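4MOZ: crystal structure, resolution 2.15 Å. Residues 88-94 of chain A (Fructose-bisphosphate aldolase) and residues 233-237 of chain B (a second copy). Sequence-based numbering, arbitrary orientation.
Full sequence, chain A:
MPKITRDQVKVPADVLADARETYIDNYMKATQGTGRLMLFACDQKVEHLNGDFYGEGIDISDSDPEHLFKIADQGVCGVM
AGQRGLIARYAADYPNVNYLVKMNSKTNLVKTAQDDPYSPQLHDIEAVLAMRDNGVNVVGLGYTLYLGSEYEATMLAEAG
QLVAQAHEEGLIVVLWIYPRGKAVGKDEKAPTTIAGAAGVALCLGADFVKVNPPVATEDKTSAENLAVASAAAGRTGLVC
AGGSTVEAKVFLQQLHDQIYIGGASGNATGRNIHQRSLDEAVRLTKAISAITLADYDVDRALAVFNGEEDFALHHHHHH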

ATOM      1  N   ALA A  88       9.239  14.637 -22.238  1.00 26.08           N
ATOM      2  CA  ALA A  88       8.078  14.444 -23.114  1.00 26.16           C
ATOM      3  C   ALA A  88       7.714  15.696 -23.908  1.00 25.74           C
ATOM      4  O   ALA A  88       7.401  15.607 -25.097  1.00 24.53           O
ATOM      5  CB  ALA A  88       6.871  13.965 -22.316  1.00 24.32           C
ATOM      6  N   ARG A  89       7.762  16.853 -23.248  1.00 26.27           N
ATOM      7  CA  ARG A  89       7.313  18.111 -23.853  1.00 29.39           C
ATOM      8  C   ARG A  89       8.275  18.707 -24.887  1.00 28.33           C
ATOM      9  O   ARG A  89       7.876  19.574 -25.657  1.00 29.45           O
ATOM     10  CB  ARG A  89       7.013  19.176 -22.787  1.00 32.55           C
ATOM     11  CG  ARG A  89       6.148  18.734 -21.612  1.00 37.31           C
ATOM     12  CD  ARG A  89       4.707  18.430 -21.979  1.00 41.21           C
ATOM     13  NE  ARG A  89       3.983  19.582 -22.515  1.00 43.18           N
ATOM     14  CZ  ARG A  89       2.693  19.558 -22.836  1.00 36.62           C
ATOM     15  NH1 ARG A  89       1.989  18.448 -22.659  1.00 32.38           N
ATOM     16  NH2 ARG A  89       2.106  20.639 -23.328  1.00 36.84           N
ATOM     17  N   TYR A  90       9.529  18.259 -24.901  1.00 28.12           N
ATOM     18  CA  TYR A  90      10.528  18.854 -25.798  1.00 27.64           C
ATOM     19  C   TYR A  90      11.261  17.872 -26.706  1.00 28.26           C
ATOM     20  O   TYR A  90      11.799  18.285 -27.736  1.00 28.28           O
ATOM     21  CB  TYR A  90      11.548  19.677 -25.003  1.00 26.06           C
ATOM     22  CG  TYR A  90      10.969  20.900 -24.325  1.00 27.90           C
ATOM     23  CD1 TYR A  90      10.442  20.823 -23.034  1.00 28.23           C
ATOM     24  CD2 TYR A  90      10.950  22.137 -24.972  1.00 27.82           C
ATOM     25  CE1 TYR A  90       9.914  21.941 -22.405  1.00 28.23           C
ATOM     26  CE2 TYR A  90      10.422  23.262 -24.352  1.00 28.68           C
ATOM     27  CZ  TYR A  90       9.906  23.157 -23.069  1.00 29.70           C
ATOM     28  OH  TYR A  90       9.377  24.266 -22.446  1.00 31.03           O
ATOM     29  N   ALA A  91      11.284  16.591 -26.332  1.00 28.04           N
ATOM     30  CA  ALA A  91      12.112  15.578 -27.018  1.00 29.39           C
ATOM     31  C   ALA A  91      11.912  15.467 -28.532  1.00 29.85           C
ATOM     32  O   ALA A  91      12.863  15.172 -29.257  1.00 31.87           O
ATOM     33  CB  ALA A  91      11.947  14.211 -26.369  1.00 27.97           C
ATOM     34  N   ALA A  92      10.687  15.694 -29.004  1.00 30.28           N
ATOM     35  CA  ALA A  92      10.391  15.580 -30.437  1.00 32.01           C
ATOM     36  C   ALA A  92      11.179  16.599 -31.253  1.00 31.08           C
ATOM     37  O   ALA A  92      11.590  16.311 -32.369  1.00 31.23           O
ATOM     38  CB  ALA A  92       8.897  15.717 -30.702  1.00 31.57           C
ATOM     39  N   ASP A  93      11.395  17.780 -30.676  1.00 32.87           N
ATOM     40  CA  ASP A  93      12.156  18.850 -31.325  1.00 31.72           C
ATOM     41  C   ASP A  93      13.649  18.792 -30.998  1.00 30.73           C
ATOM     42  O   ASP A  93      14.440  19.574 -31.538  1.00 30.68           O
ATOM     43  CB  ASP A  93      11.581  20.220 -30.948  1.00 33.37           C
ATOM     44  CG  ASP A  93      10.163  20.427 -31.468  1.00 35.45           C
ATOM     45  OD1 ASP A  93       9.900  20.115 -32.651  1.00 35.24           O
ATOM     46  OD2 ASP A  93       9.308  20.911 -30.693  1.00 35.77           O
ATOM     47  N   TYR A  94      14.025  17.873 -30.108  1.00 29.64           N
ATOM     48  CA  TYR A  94      15.427  17.648 -29.741  1.00 30.35           C
ATOM     49  C   TYR A  94      15.749  16.153 -29.681  1.00 30.71           C
ATOM     50  O   TYR A  94      16.078  15.633 -28.611  1.00 30.25           O
ATOM     51  CB  TYR A  94      15.748  18.324 -28.400  1.00 28.31           C
ATOM     52  CG  TYR A  94      15.610  19.817 -28.458  1.00 28.02           C
ATOM     53  CD1 TYR A  94      16.683  20.614 -28.848  1.00 28.67           C
ATOM     54  CD2 TYR A  94      14.401  20.437 -28.149  1.00 28.29           C
ATOM     55  CE1 TYR A  94      16.563  21.991 -28.924  1.00 29.00           C
ATOM     56  CE2 TYR A  94      14.269  21.812 -28.221  1.00 29.76           C
ATOM     57  CZ  TYR A  94      15.354  22.583 -28.610  1.00 28.98           C
ATOM     58  OH  TYR A  94      15.232  23.948 -28.686  1.00 32.12           O
TER
ATOM     59  N   ALA B 233       6.878  27.584 -16.667  1.00 26.31           N
ATOM     60  CA  ALA B 233       6.025  26.481 -17.101  1.00 25.73           C
ATOM     61  C   ALA B 233       6.341  26.017 -18.524  1.00 25.26           C
ATOM     62  O   ALA B 233       5.913  24.938 -18.936  1.00 24.83           O
ATOM     63  CB  ALA B 233       4.561  26.870 -16.979  1.00 25.74           C
ATOM     64  N   GLY B 234       7.096  26.828 -19.266  1.00 25.31           N
ATOM     65  CA  GLY B 234       7.514  26.483 -20.627  1.00 25.31           C
ATOM     66  C   GLY B 234       6.358  26.122 -21.542  1.00 25.88           C
ATOM     67  O   GLY B 234       5.433  26.909 -21.717  1.00 26.47           O
ATOM     68  N   ARG B 235       6.401  24.917 -22.107  1.00 28.62           N
ATOM     69  CA  ARG B 235       5.375  24.462 -23.056  1.00 29.07           C
ATOM     70  C   ARG B 235       4.080  23.990 -22.386  1.00 29.87           C
ATOM     71  O   ARG B 235       3.131  23.578 -23.060  1.00 30.51           O
ATOM     72  CB  ARG B 235       5.935  23.384 -23.984  1.00 27.97           C
ATOM     73  CG  ARG B 235       6.842  23.938 -25.072  1.00 29.89           C
ATOM     74  CD  ARG B 235       7.341  22.845 -26.006  1.00 30.53           C
ATOM     75  NE  ARG B 235       8.153  23.396 -27.093  1.00 30.97           N
ATOM     76  CZ  ARG B 235       8.763  22.666 -28.024  1.00 29.49           C
ATOM     77  NH1 ARG B 235       9.478  23.260 -28.974  1.00 29.06           N
ATOM     78  NH2 ARG B 235       8.661  21.344 -28.011  1.00 26.26           N
ATOM     79  N   THR B 236       4.050  24.046 -21.057  1.00 28.16           N
ATOM     80  CA  THR B 236       2.819  23.857 -20.307  1.00 27.66           C
ATOM     81  C   THR B 236       2.143  25.218 -20.165  1.00 28.56           C
ATOM     82  O   THR B 236       2.755  26.167 -19.665  1.00 26.97           O
ATOM     83  CB  THR B 236       3.098  23.258 -18.912  1.00 25.80           C
ATOM     84  OG1 THR B 236       3.631  21.941 -19.062  1.00 25.88           O
ATOM     85  CG2 THR B 236       1.833  23.185 -18.083  1.00 24.98           C
ATOM     86  N   GLY B 237       0.892  25.313 -20.619  1.00 28.77           N
ATOM     87  CA  GLY B 237       0.128  26.556 -20.513  1.00 25.76           C
ATOM     88  C   GLY B 237      -0.248  26.833 -19.073  1.00 25.35           C
ATOM     89  O   GLY B 237      -0.687  25.930 -18.354  1.00 25.21           O
TER

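Two arginines from two copies of the protein each donate a hydrogen bond to the other's backbone carbonyl: NH2 of Arg235(B) lies 3.0 Å from O of Arg89(A), and NH2 of Arg89(A) lies 3.1 Å from O of Arg235(B). The exchange illustrates a general principle, that a guanidinium, planar and rich in N-H groups, can donate to a neutral carbonyl and a charged carboxylate at once. Arg235(B) does both. Its chi2 and chi3 are t, so the chain reaches out extended, and a single oxygen, OD2 of Asp93(A), accepts from NH1 of Arg235(B) at 2.9 Å and NH2 of Arg235(B) at 2.8 Å, forming a salt bridge near the guanidinium plane. Arg89(A), with three m rotamers, is folded instead.

Tyr90(A) packs against the side chain of Arg235(B). CD of Arg235(B) sits over the face of the Tyr90(A) ring, 4.0 Å from the ring centroid, in a CH-pi contact, while OH of Tyr90(A) accepts a weak hydrogen bond from N of Arg235(B) at 3.1 Å.

The nearest CA atoms, of Arg89(A) and Arg235(B), are 6.7 Å apart. A type II' turn from Ala233(B) to Thr236(B), closed by a 3.0 Å bond from N of Thr236(B) to O of Ala233(B), presents Arg235(B). Gly234(B) has positive phi, which favours glycine, and an ideal CB there would lie 2.3 Å from OH of Tyr90(A), a clash.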